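Local coordinates for phosphoribosylaminoimidazole-succinocarboxamide synthase (Saccharomyces cerevisiae, PDB 2CNQ), which catalyses the ATP-dependent joining of aspartate to a carboxylated aminoimidazole ribotide, giving SAICAR in de novo purine biosynthesis, at residues Tyr124-Ala129 / Ile212-Lys217; Arg242-Ala247 / Ser257-Phe262; Val119-Tyr124 / Leu194-Tyr199. All blocks are in the same frame, centred on the assembly; numbering follows the deposited sequence.

Contact 1. Residues Tyr124-Ala129 / Ile212-Lys217. With AMZ (aminoimidazole 4-carboxamide ribonucleotide), chain C.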
loop_
_atom_site.group_PDB
_atom_site.type_symbol
_atom_site.label_atom_id
_atom_site.label_comp_id
_atom_site.label_asym_id
_atom_site.label_seq_id
_atom_site.Cartn_x
_atom_site.Cartn_y
_atom_site.Cartn_z
ATOM N N TYR A 124 0.065 10.583 11.947
ATOM C CA TYR A 124 -1.082 10.977 12.698
ATOM C C TYR A 124 -1.571 9.764 13.388
ATOM O O TYR A 124 -1.441 8.644 12.903
ATOM C CB TYR A 124 -2.164 11.490 11.783
ATOM C CG TYR A 124 -1.774 12.718 11.044
ATOM C CD1 TYR A 124 -0.882 12.665 9.993
ATOM C CD2 TYR A 124 -2.300 13.936 11.389
ATOM C CE1 TYR A 124 -0.531 13.800 9.330
ATOM C CE2 TYR A 124 -1.945 15.070 10.707
ATOM C CZ TYR A 124 -1.061 14.995 9.695
ATOM O OH TYR A 124 -0.694 16.097 8.995
ATOM N N ILE A 125 -2.163 9.970 14.548
ATOM C CA ILE A 125 -2.547 8.857 15.357
ATOM C C ILE A 125 -3.941 8.428 15.044
ATOM O O ILE A 125 -4.894 9.153 15.237
ATOM C CB ILE A 125 -2.310 9.155 16.825
ATOM C CG1 ILE A 125 -2.428 7.875 17.606
ATOM C CG2 ILE A 125 -3.183 10.252 17.394
ATOM C CD1 ILE A 125 -1.932 7.985 19.006
ATOM N N THR A 126 -4.075 7.210 14.558
ATOM C CA THR A 126 -5.334 6.663 14.202
ATOM C C THR A 126 -5.203 5.175 14.195
ATOM O O THR A 126 -4.169 4.622 14.471
ATOM C CB THR A 126 -5.790 7.213 12.838
ATOM O OG1 THR A 126 -7.115 6.807 12.599
ATOM C CG2 THR A 126 -4.938 6.740 11.707
ATOM N N GLY A 127 -6.276 4.496 13.917
ATOM C CA GLY A 127 -6.189 3.090 13.681
ATOM C C GLY A 127 -5.665 2.365 14.870
ATOM O O GLY A 127 -6.017 2.649 16.012
ATOM N N SER A 128 -4.782 1.434 14.620
ATOM C CA SER A 128 -4.322 0.613 15.707
ATOM C C SER A 128 -3.477 1.395 16.665
ATOM O O SER A 128 -3.399 1.061 17.830
ATOM C CB SER A 128 -3.600 -0.592 15.165
ATOM O OG SER A 128 -2.379 -0.267 14.607
ATOM N N ALA A 129 -2.836 2.432 16.203
ATOM C CA ALA A 129 -2.024 3.258 17.067
ATOM C C ALA A 129 -2.874 3.986 18.060
ATOM O O ALA A 129 -2.519 4.114 19.216
ATOM C CB ALA A 129 -1.240 4.225 16.253
ATOM N N ILE A 212 -3.989 14.815 3.796
ATOM C CA ILE A 212 -3.185 14.368 4.900
ATOM C C ILE A 212 -2.975 12.897 4.739
ATOM O O ILE A 212 -3.917 12.133 4.713
ATOM C CB ILE A 212 -3.878 14.666 6.213
ATOM C CG1 ILE A 212 -3.895 16.167 6.454
ATOM C CG2 ILE A 212 -3.164 13.946 7.329
ATOM C CD1 ILE A 212 -4.734 16.584 7.607
ATOM N N ILE A 213 -1.734 12.486 4.629
ATOM C CA ILE A 213 -1.421 11.082 4.663
ATOM C C ILE A 213 -1.307 10.740 6.114
ATOM O O ILE A 213 -0.339 11.082 6.767
ATOM C CB ILE A 213 -0.132 10.764 3.948
ATOM C CG1 ILE A 213 -0.111 11.324 2.545
ATOM C CG2 ILE A 213 0.041 9.269 3.938
ATOM C CD1 ILE A 213 1.151 11.103 1.825
ATOM N N ALA A 214 -2.310 10.114 6.666
ATOM C CA ALA A 214 -2.291 9.857 8.066
ATOM C C ALA A 214 -1.225 8.860 8.423
ATOM O O ALA A 214 -0.506 9.024 9.391
ATOM C CB ALA A 214 -3.604 9.351 8.506
ATOM N N ASP A 215 -1.147 7.817 7.630
ATOM C CA ASP A 215 -0.227 6.753 7.846
ATOM C C ASP A 215 -0.119 5.981 6.555
ATOM O O ASP A 215 -0.876 6.174 5.622
ATOM C CB ASP A 215 -0.649 5.907 9.039
ATOM C CG ASP A 215 -2.015 5.340 8.942
ATOM O OD1 ASP A 215 -2.573 5.099 10.017
ATOM O OD2 ASP A 215 -2.486 5.079 7.831
ATOM N N THR A 216 0.856 5.108 6.511
ATOM C CA THR A 216 1.051 4.320 5.338
ATOM C C THR A 216 1.909 3.143 5.685
ATOM O O THR A 216 2.665 3.180 6.622
ATOM C CB THR A 216 1.730 5.145 4.243
ATOM O OG1 THR A 216 1.580 4.494 3.000
ATOM C CG2 THR A 216 3.173 5.377 4.477
ATOM N N LYS A 217 1.785 2.121 4.874
ATOM C CA LYS A 217 2.594 0.946 4.944
ATOM C C LYS A 217 3.421 0.851 3.726
ATOM O O LYS A 217 2.904 0.749 2.629
ATOM C CB LYS A 217 1.709 -0.269 5.086
ATOM C CG LYS A 217 2.458 -1.574 5.177
ATOM C CD LYS A 217 2.817 -2.223 3.876
ATOM C CE LYS A 217 1.625 -2.756 3.163
ATOM N NZ LYS A 217 1.948 -3.288 1.817
HETATM O O5 AMZ C . -1.398 -4.318 3.809
HETATM C C6 AMZ C . -1.042 -4.364 4.968
HETATM N N2 AMZ C . -0.605 -5.470 5.559
HETATM C C3A AMZ C . -1.049 -3.170 5.790
HETATM C C7A AMZ C . -1.489 -1.940 5.405
HETATM N N3 AMZ C . -1.934 -1.465 4.227
HETATM N N1 AMZ C . -0.650 -3.122 7.073
HETATM C C5 AMZ C . -0.825 -1.884 7.476
HETATM N N AMZ C . -1.354 -1.151 6.470
HETATM C C1 AMZ C . -1.621 0.265 6.514
HETATM C C2 AMZ C . -3.043 0.615 6.833
HETATM C C3 AMZ C . -2.904 1.970 7.465
HETATM O O2 AMZ C . -2.766 2.893 6.407
HETATM O O1 AMZ C . -3.819 0.597 5.654
HETATM O O AMZ C . -0.877 0.767 7.589
HETATM C C AMZ C . -1.588 1.826 8.212
HETATM C C4 AMZ C . -1.740 1.552 9.672
HETATM O O3 AMZ C . -2.733 0.553 9.843
HETATM P P AMZ C . -3.211 0.210 11.326
HETATM O OP1 AMZ C . -2.092 -0.509 12.002
HETATM O O4 AMZ C . -4.414 -0.678 11.109
HETATM O OP2 AMZ C . -3.546 1.476 12.046
HETATM O O HOH W 1 -1.735 5.889 12.463
#
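The Tyr124 ring takes Ile212 CG2 over one face, in a CH-pi contact 3.5 Å from the ring centroid and 22° off its normal; at the ring's edge, in plane, lies Ala214 O. This is where the turn leading into helix 127-136 packs against strand 211-223 of the mixed sheet, turn and strand together forming part of the nucleotide site. The beta-branch of Ile212, with CG2 anti to the backbone N, puts that methyl nearest Tyr124 CE1 and CZ (both 3.3 Å), the side chains crossing at about a right angle. Tyr124 N donates a weak bond to Ala214 O (3.0 Å). Thr126 CG2 comes within 3.3 Å of Asp215 OD1. A water 2.7 Å from Asp215 OD1 lies close enough to Tyr124 O to link strand and turn. OD1 also forms a salt bridge with Arg242, which would help hold the carboxylate while OD2 accepts from the ribose hydroxyl O2 of the bound AMZ at 2.6 Å. Gly127 suits the turn because its phi is positive and a CB would run into phosphate oxygen OP2. That same oxygen receives Ser128 N at 2.9 Å, the N-H...O angle 164°.

Contact 2. Residues Arg242-Ala247 / Ser257-Phe262. With AMZ (aminoimidazole 4-carboxamide ribonucleotide), chain C; ADP (adenosine-5'-diphosphate), chain F.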
loop_
_atom_site.group_PDB
_atom_site.type_symbol
_atom_site.label_atom_id
_atom_site.label_comp_id
_atom_site.label_asym_id
_atom_site.label_seq_id
_atom_site.Cartn_x
_atom_site.Cartn_y
_atom_site.Cartn_z
ATOM N N ARG A 242 -3.754 5.690 4.739
ATOM C CA ARG A 242 -4.933 6.440 5.047
ATOM C C ARG A 242 -4.729 7.837 4.578
ATOM O O ARG A 242 -3.729 8.464 4.872
ATOM C CB ARG A 242 -5.227 6.408 6.509
ATOM C CG ARG A 242 -5.718 5.086 6.941
ATOM C CD ARG A 242 -5.835 5.048 8.419
ATOM N NE ARG A 242 -6.335 3.761 8.844
ATOM C CZ ARG A 242 -5.801 3.019 9.783
ATOM N NH1 ARG A 242 -6.433 1.930 10.122
ATOM N NH2 ARG A 242 -4.662 3.325 10.363
ATOM N N PHE A 243 -5.691 8.292 3.798
ATOM C CA PHE A 243 -5.679 9.596 3.218
ATOM C C PHE A 243 -6.868 10.361 3.696
ATOM O O PHE A 243 -7.991 9.916 3.520
ATOM C CB PHE A 243 -5.737 9.489 1.719
ATOM C CG PHE A 243 -4.589 8.807 1.104
ATOM C CD1 PHE A 243 -4.776 7.792 0.195
ATOM C CD2 PHE A 243 -3.308 9.191 1.379
ATOM C CE1 PHE A 243 -3.700 7.209 -0.444
ATOM C CE2 PHE A 243 -2.243 8.586 0.765
ATOM C CZ PHE A 243 -2.443 7.605 -0.164
ATOM N N TRP A 244 -6.598 11.514 4.269
ATOM C CA TRP A 244 -7.619 12.371 4.789
ATOM C C TRP A 244 -7.613 13.657 4.042
ATOM O O TRP A 244 -6.618 14.130 3.573
ATOM C CB TRP A 244 -7.359 12.659 6.237
ATOM C CG TRP A 244 -7.403 11.472 7.090
ATOM C CD1 TRP A 244 -8.037 10.303 6.846
ATOM C CD2 TRP A 244 -6.807 11.344 8.361
ATOM N NE1 TRP A 244 -7.869 9.464 7.884
ATOM C CE2 TRP A 244 -7.125 10.086 8.840
ATOM C CE3 TRP A 244 -6.014 12.184 9.141
ATOM C CZ2 TRP A 244 -6.721 9.652 10.073
ATOM C CZ3 TRP A 244 -5.597 11.755 10.349
ATOM C CH2 TRP A 244 -5.936 10.488 10.810
ATOM N N ASN A 245 -8.776 14.242 3.944
ATOM C CA ASN A 245 -8.899 15.548 3.370
ATOM C C ASN A 245 -8.427 16.575 4.358
ATOM O O ASN A 245 -8.929 16.662 5.468
ATOM C CB ASN A 245 -10.350 15.747 3.008
ATOM C CG ASN A 245 -10.587 17.022 2.309
ATOM O OD1 ASN A 245 -10.592 17.044 1.073
ATOM N ND2 ASN A 245 -10.798 18.066 3.025
ATOM N N GLY A 246 -7.450 17.367 3.971
ATOM C CA GLY A 246 -6.895 18.328 4.890
ATOM C C GLY A 246 -7.891 19.336 5.364
ATOM O O GLY A 246 -7.897 19.732 6.505
ATOM N N ALA A 247 -8.734 19.775 4.464
ATOM C CA ALA A 247 -9.685 20.791 4.823
ATOM C C ALA A 247 -10.742 20.300 5.772
ATOM O O ALA A 247 -11.268 21.091 6.523
ATOM C CB ALA A 247 -10.303 21.342 3.596
ATOM N N SER A 257 -12.645 9.097 5.042
ATOM C CA SER A 257 -11.687 8.235 4.428
ATOM C C SER A 257 -11.578 8.476 2.955
ATOM O O SER A 257 -12.587 8.601 2.270
ATOM C CB SER A 257 -12.298 6.830 4.505
ATOM O OG SER A 257 -11.636 5.921 3.668
ATOM N N TYR A 258 -10.372 8.480 2.444
ATOM C CA TYR A 258 -10.170 8.410 1.026
ATOM C C TYR A 258 -9.297 7.214 0.743
ATOM O O TYR A 258 -8.272 7.287 0.092
ATOM C CB TYR A 258 -9.593 9.688 0.482
ATOM C CG TYR A 258 -10.557 10.792 0.730
ATOM C CD1 TYR A 258 -11.483 11.122 -0.216
ATOM C CD2 TYR A 258 -10.590 11.447 1.936
ATOM C CE1 TYR A 258 -12.449 12.066 0.044
ATOM C CE2 TYR A 258 -11.539 12.405 2.201
ATOM C CZ TYR A 258 -12.458 12.698 1.245
ATOM O OH TYR A 258 -13.424 13.627 1.467
ATOM N N ASP A 259 -9.746 6.078 1.260
ATOM C CA ASP A 259 -8.894 4.929 1.363
ATOM C C ASP A 259 -9.721 3.769 1.832
ATOM O O ASP A 259 -10.928 3.828 1.939
ATOM C CB ASP A 259 -7.761 5.247 2.323
ATOM C CG ASP A 259 -8.281 5.721 3.640
ATOM O OD1 ASP A 259 -9.140 5.029 4.197
ATOM O OD2 ASP A 259 -7.973 6.795 4.082
ATOM N N LYS A 260 -9.059 2.677 2.105
ATOM C CA LYS A 260 -9.735 1.469 2.455
ATOM C C LYS A 260 -10.465 1.576 3.750
ATOM O O LYS A 260 -11.285 0.726 4.030
ATOM C CB LYS A 260 -8.745 0.332 2.562
ATOM C CG LYS A 260 -9.444 -1.018 2.541
ATOM C CD LYS A 260 -8.582 -2.138 3.031
ATOM C CE LYS A 260 -7.396 -2.370 2.166
ATOM N NZ LYS A 260 -6.892 -3.765 2.342
ATOM N N GLN A 261 -10.134 2.538 4.585
ATOM C CA GLN A 261 -10.788 2.626 5.856
ATOM C C GLN A 261 -12.284 2.739 5.696
ATOM O O GLN A 261 -13.014 2.265 6.536
ATOM C CB GLN A 261 -10.263 3.779 6.690
ATOM C CG GLN A 261 -10.604 3.634 8.129
ATOM C CD GLN A 261 -9.902 2.450 8.727
ATOM O OE1 GLN A 261 -8.742 2.211 8.443
ATOM N NE2 GLN A 261 -10.605 1.697 9.551
ATOM N N PHE A 262 -12.756 3.329 4.626
ATOM C CA PHE A 262 -14.162 3.407 4.404
ATOM C C PHE A 262 -14.754 2.016 4.406
ATOM O O PHE A 262 -15.788 1.768 4.991
ATOM C CB PHE A 262 -14.395 4.058 3.078
ATOM C CG PHE A 262 -15.795 3.988 2.653
ATOM C CD1 PHE A 262 -16.147 3.165 1.619
ATOM C CD2 PHE A 262 -16.769 4.694 3.316
ATOM C CE1 PHE A 262 -17.448 3.053 1.235
ATOM C CE2 PHE A 262 -18.068 4.593 2.933
ATOM C CZ PHE A 262 -18.412 3.762 1.890
HETATM O O5 AMZ C . -1.398 -4.318 3.809
HETATM C C6 AMZ C . -1.042 -4.364 4.968
HETATM N N2 AMZ C . -0.605 -5.470 5.559
HETATM C C3A AMZ C . -1.049 -3.170 5.790
HETATM C C7A AMZ C . -1.489 -1.940 5.405
HETATM N N3 AMZ C . -1.934 -1.465 4.227
HETATM N N1 AMZ C . -0.650 -3.122 7.073
HETATM C C5 AMZ C . -0.825 -1.884 7.476
HETATM N N AMZ C . -1.354 -1.151 6.470
HETATM C C1 AMZ C . -1.621 0.265 6.514
HETATM C C2 AMZ C . -3.043 0.615 6.833
HETATM C C3 AMZ C . -2.904 1.970 7.465
HETATM O O2 AMZ C . -2.766 2.893 6.407
HETATM O O1 AMZ C . -3.819 0.597 5.654
HETATM O O AMZ C . -0.877 0.767 7.589
HETATM C C AMZ C . -1.588 1.826 8.212
HETATM C C4 AMZ C . -1.740 1.552 9.672
HETATM O O3 AMZ C . -2.733 0.553 9.843
HETATM P P AMZ C . -3.211 0.210 11.326
HETATM O OP1 AMZ C . -2.092 -0.509 12.002
HETATM O O4 AMZ C . -4.414 -0.678 11.109
HETATM O OP2 AMZ C . -3.546 1.476 12.046
HETATM P PB ADP F . -5.998 -6.523 4.284
HETATM O O1B ADP F . -6.300 -7.849 3.669
HETATM O O2B ADP F . -4.671 -6.457 4.991
HETATM O O3B ADP F . -6.260 -5.410 3.295
HETATM P PA ADP F . -6.661 -4.818 6.097
HETATM O O1A ADP F . -7.763 -4.147 6.822
HETATM O O2A ADP F . -6.118 -3.834 5.127
HETATM O O3A ADP F . -7.009 -6.234 5.499
HETATM O "O5'" ADP F . -5.466 -5.189 7.038
HETATM C "C5'" ADP F . -4.611 -4.157 7.480
HETATM C "C4'" ADP F . -3.626 -4.598 8.543
HETATM O "O4'" ADP F . -4.377 -4.926 9.707
HETATM C "C3'" ADP F . -2.875 -5.824 8.090
HETATM O "O3'" ADP F . -1.573 -5.815 8.645
HETATM C "C2'" ADP F . -3.705 -6.919 8.682
HETATM O "O2'" ADP F . -2.929 -8.061 8.937
HETATM C "C1'" ADP F . -4.177 -6.301 9.977
HETATM N N9 ADP F . -5.450 -6.846 10.435
HETATM C C8 ADP F . -6.460 -7.167 9.644
HETATM N N7 ADP F . -7.486 -7.653 10.354
HETATM C C5 ADP F . -7.123 -7.620 11.626
HETATM C C6 ADP F . -7.810 -7.995 12.842
HETATM N N6 ADP F . -9.068 -8.492 12.758
HETATM N N1 ADP F . -7.119 -7.830 13.985
HETATM C C2 ADP F . -5.846 -7.334 14.014
HETATM N N3 ADP F . -5.164 -6.959 12.907
HETATM C C4 ADP F . -5.766 -7.086 11.701
HETATM O O HOH W 2 -8.814 6.965 6.795
#
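Arg242 leaves strand 228-245 with its CB 3.7 Å from Asp259 OD2. CG, anti to the carbonyl carbon (chi1 -72°), lies 3.7 Å from the ribose hydroxyl O2 of AMZ, and from there the chain runs extended to NE. NE and NH1 then grip a single atom side-on: Gln261 OE1 sits in the guanidinium plane, 2.9 Å from NE and 2.9 Å from NH1. Both donors approach from the same face of the amide, about 40° above its plane. NH2 turns the other way, to phosphate oxygen OP2 of AMZ at 2.7 Å, in a bond of 168°, and it also pairs with Asp215. Ribose atom C3 lies over one guanidinium face, offset toward the rim. An alanine here would probably cost OP2 one of its cationic donors, Asp215 OD1 its salt-bridge partner and Gln261 OE1 two of its donors, leaving the amide less firmly held. Gln261 is further fixed by Arg264, which also donates to OE1, and by Asp265, which accepts from NE2.

Asp259, just ahead of the turn that leads into helix 261-269, makes a capping bond: its OD1 accepts from Gln261 N at 2.7 Å through its anti lone pair. OD2 takes Phe243 N from the strand on its anti side, also at 2.7 Å. A water links OD2 to Trp244 NE1, which it meets at the edge of the indole. Lys260 belongs to the ADP pocket, though its two conformers leave the bond from NZ to O2A doubtful.

The carbonyl oxygen of Phe243 accepts from Tyr258 N and also lies at the edge of the Tyr258 ring. The ring's CE2 comes up to Asn245 CB, while outside the two segments Lys291 makes a cation-pi contact with the tyrosine.

Contact 3. Residues Val119-Tyr124 / Leu194-Tyr199. With AMZ (aminoimidazole 4-carboxamide ribonucleotide), chain C.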
loop_
_atom_site.group_PDB
_atom_site.type_symbol
_atom_site.label_atom_id
_atom_site.label_comp_id
_atom_site.label_asym_id
_atom_site.label_seq_id
_atom_site.Cartn_x
_atom_site.Cartn_y
_atom_site.Cartn_z
ATOM N N VAL A 119 6.340 -1.889 6.870
ATOM C CA VAL A 119 7.068 -0.696 7.255
ATOM C C VAL A 119 6.083 0.429 7.317
ATOM O O VAL A 119 5.922 1.192 6.390
ATOM C CB VAL A 119 8.207 -0.457 6.301
ATOM C CG1 VAL A 119 8.956 0.791 6.662
ATOM C CG2 VAL A 119 9.139 -1.656 6.291
ATOM N N ILE A 120 5.378 0.482 8.423
ATOM C CA ILE A 120 4.348 1.456 8.621
ATOM C C ILE A 120 4.951 2.691 9.196
ATOM O O ILE A 120 5.748 2.646 10.116
ATOM C CB ILE A 120 3.280 0.914 9.519
ATOM C CG1 ILE A 120 2.612 -0.270 8.867
ATOM C CG2 ILE A 120 2.280 1.963 9.906
ATOM C CD1 ILE A 120 1.882 -1.135 9.837
ATOM N N VAL A 121 4.562 3.824 8.647
ATOM C CA VAL A 121 4.864 5.113 9.200
ATOM C C VAL A 121 3.577 5.796 9.490
ATOM O O VAL A 121 2.694 5.817 8.671
ATOM C CB VAL A 121 5.708 5.961 8.266
ATOM C CG1 VAL A 121 6.001 7.289 8.922
ATOM C CG2 VAL A 121 6.968 5.258 7.919
ATOM N N ARG A 122 3.502 6.357 10.679
ATOM C CA ARG A 122 2.343 7.090 11.105
ATOM C C ARG A 122 2.707 8.523 11.318
ATOM O O ARG A 122 3.543 8.839 12.126
ATOM C CB ARG A 122 1.785 6.536 12.369
ATOM C CG ARG A 122 1.504 5.068 12.286
ATOM C CD ARG A 122 0.980 4.566 13.595
ATOM N NE ARG A 122 0.900 3.132 13.592
ATOM C CZ ARG A 122 -0.131 2.449 13.184
ATOM N NH1 ARG A 122 -1.260 3.019 12.878
ATOM N NH2 ARG A 122 -0.017 1.147 13.104
ATOM N N GLY A 123 2.058 9.391 10.593
ATOM C CA GLY A 123 2.173 10.800 10.862
ATOM C C GLY A 123 1.160 11.299 11.832
ATOM O O GLY A 123 1.357 12.333 12.468
ATOM N N TYR A 124 0.065 10.583 11.947
ATOM C CA TYR A 124 -1.082 10.977 12.698
ATOM C C TYR A 124 -1.571 9.764 13.388
ATOM O O TYR A 124 -1.441 8.644 12.903
ATOM C CB TYR A 124 -2.164 11.490 11.783
ATOM C CG TYR A 124 -1.774 12.718 11.044
ATOM C CD1 TYR A 124 -0.882 12.665 9.993
ATOM C CD2 TYR A 124 -2.300 13.936 11.389
ATOM C CE1 TYR A 124 -0.531 13.800 9.330
ATOM C CE2 TYR A 124 -1.945 15.070 10.707
ATOM C CZ TYR A 124 -1.061 14.995 9.695
ATOM O OH TYR A 124 -0.694 16.097 8.995
ATOM N N LEU A 194 14.548 5.675 6.766
ATOM C CA LEU A 194 14.196 5.863 5.395
ATOM C C LEU A 194 12.704 5.968 5.290
ATOM O O LEU A 194 12.191 6.798 4.575
ATOM C CB LEU A 194 14.690 4.710 4.571
ATOM C CG LEU A 194 14.302 4.737 3.110
ATOM C CD1 LEU A 194 14.830 5.985 2.449
ATOM C CD2 LEU A 194 14.816 3.519 2.427
ATOM N N ALA A 195 11.994 5.108 5.974
ATOM C CA ALA A 195 10.558 5.138 5.874
ATOM C C ALA A 195 10.028 6.474 6.308
ATOM O O ALA A 195 9.146 7.015 5.677
ATOM C CB ALA A 195 9.978 4.033 6.707
ATOM N N VAL A 196 10.528 7.008 7.404
ATOM C CA VAL A 196 10.054 8.282 7.864
ATOM C C VAL A 196 10.423 9.351 6.875
ATOM O O VAL A 196 9.631 10.225 6.615
ATOM C CB VAL A 196 10.564 8.592 9.260
ATOM C CG1 VAL A 196 10.383 10.032 9.602
ATOM C CG2 VAL A 196 9.853 7.688 10.243
ATOM N N LYS A 197 11.602 9.282 6.316
ATOM C CA LYS A 197 12.005 10.262 5.353
ATOM C C LYS A 197 11.091 10.255 4.152
ATOM O O LYS A 197 10.644 11.280 3.699
ATOM C CB LYS A 197 13.420 9.988 4.941
ATOM C CG LYS A 197 14.008 11.103 4.164
ATOM C CD LYS A 197 15.429 10.840 3.786
ATOM C CE LYS A 197 16.356 10.951 4.937
ATOM N NZ LYS A 197 17.762 11.068 4.450
ATOM N N LEU A 198 10.825 9.066 3.626
ATOM C CA LEU A 198 9.955 8.956 2.483
ATOM C C LEU A 198 8.590 9.437 2.828
ATOM O O LEU A 198 7.982 10.185 2.096
ATOM C CB LEU A 198 9.898 7.537 1.971
ATOM C CG LEU A 198 11.207 6.931 1.529
ATOM C CD1 LEU A 198 10.996 5.514 1.115
ATOM C CD2 LEU A 198 11.834 7.721 0.418
ATOM N N TYR A 199 8.076 8.989 3.939
ATOM C CA TYR A 199 6.774 9.409 4.349
ATOM C C TYR A 199 6.696 10.903 4.469
ATOM O O TYR A 199 5.769 11.497 3.994
ATOM C CB TYR A 199 6.394 8.771 5.677
ATOM C CG TYR A 199 5.201 9.408 6.263
ATOM C CD1 TYR A 199 3.954 9.049 5.876
ATOM C CD2 TYR A 199 5.339 10.401 7.191
ATOM C CE1 TYR A 199 2.849 9.695 6.381
ATOM C CE2 TYR A 199 4.251 11.053 7.698
ATOM C CZ TYR A 199 3.006 10.688 7.285
ATOM O OH TYR A 199 1.986 11.385 7.824
HETATM O O5 AMZ C . -1.398 -4.318 3.809
HETATM C C6 AMZ C . -1.042 -4.364 4.968
HETATM N N2 AMZ C . -0.605 -5.470 5.559
HETATM C C3A AMZ C . -1.049 -3.170 5.790
HETATM C C7A AMZ C . -1.489 -1.940 5.405
HETATM N N3 AMZ C . -1.934 -1.465 4.227
HETATM N N1 AMZ C . -0.650 -3.122 7.073
HETATM C C5 AMZ C . -0.825 -1.884 7.476
HETATM N N AMZ C . -1.354 -1.151 6.470
HETATM C C1 AMZ C . -1.621 0.265 6.514
HETATM C C2 AMZ C . -3.043 0.615 6.833
HETATM C C3 AMZ C . -2.904 1.970 7.465
HETATM O O2 AMZ C . -2.766 2.893 6.407
HETATM O O1 AMZ C . -3.819 0.597 5.654
HETATM O O AMZ C . -0.877 0.767 7.589
HETATM C C AMZ C . -1.588 1.826 8.212
HETATM C C4 AMZ C . -1.740 1.552 9.672
HETATM O O3 AMZ C . -2.733 0.553 9.843
HETATM P P AMZ C . -3.211 0.210 11.326
HETATM O OP1 AMZ C . -2.092 -0.509 12.002
HETATM O O4 AMZ C . -4.414 -0.678 11.109
HETATM O OP2 AMZ C . -3.546 1.476 12.046
#
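Ala195 CB fits between two valines of the strand, touching Val119 CG1 at 3.4 Å and Val121 CG2 at 3.5 Å, both tighter than usual carbon contacts. Alanine projects just a methyl here, and the strand comes in this close to it. Val121 divides its branches: while CG2 meets Ala195, CG1, anti to the backbone N (chi1 -179°), reaches Tyr199 CG at 3.5 Å and brushes Val196 CG2. The far end of Tyr199 reaches Gly123, its OH 3.1 Å from Gly123 CA. A CB on the glycine would collide with that hydroxyl, which is itself hydrogen-bonded to Ile213 O on strand 211-223 and lies at the edge of the Tyr124 ring.

This is a helix laid on one face of a mixed sheet, helix 185-209 on strand 113-122; the short axes of 119-122 and 194-199 cross at -52° and come within 8.4 Å. Because strand residues alternate, Ile120 and Arg122 point to the other face, where AMZ binds. Arg122 NH1 reaches OP2 at 2.9 Å in an almost straight bond of 177°, and NH2 takes OP1 likewise. Ile120 CG2 lies over one face of this guanidinium, and His140 accepts a further bond from NH2.

How the contacts relate
The three contacts meet on one mixed sheet, in which strand 211-223 lies between strands 113-122 and 228-245. Contacts 1 and 3 have centres about 9 Å apart, share Tyr124 and interleave along the chain, running 119-124, 124-129, 194-199, 212-217; contact 2 follows after both and leads into helix 261-269. Its centre is about 10 Å from that of contact 1 and about 17 Å from that of contact 3. Strand 113-122 leads to helix 127-136, and helix 185-209 to strand 211-223. All three touch AMZ, so neighbouring strands and the turn into helix 127-136 contribute much of one nucleotide pocket, which Asp171 and Arg264 help to complete, with helix 185-209 packed behind.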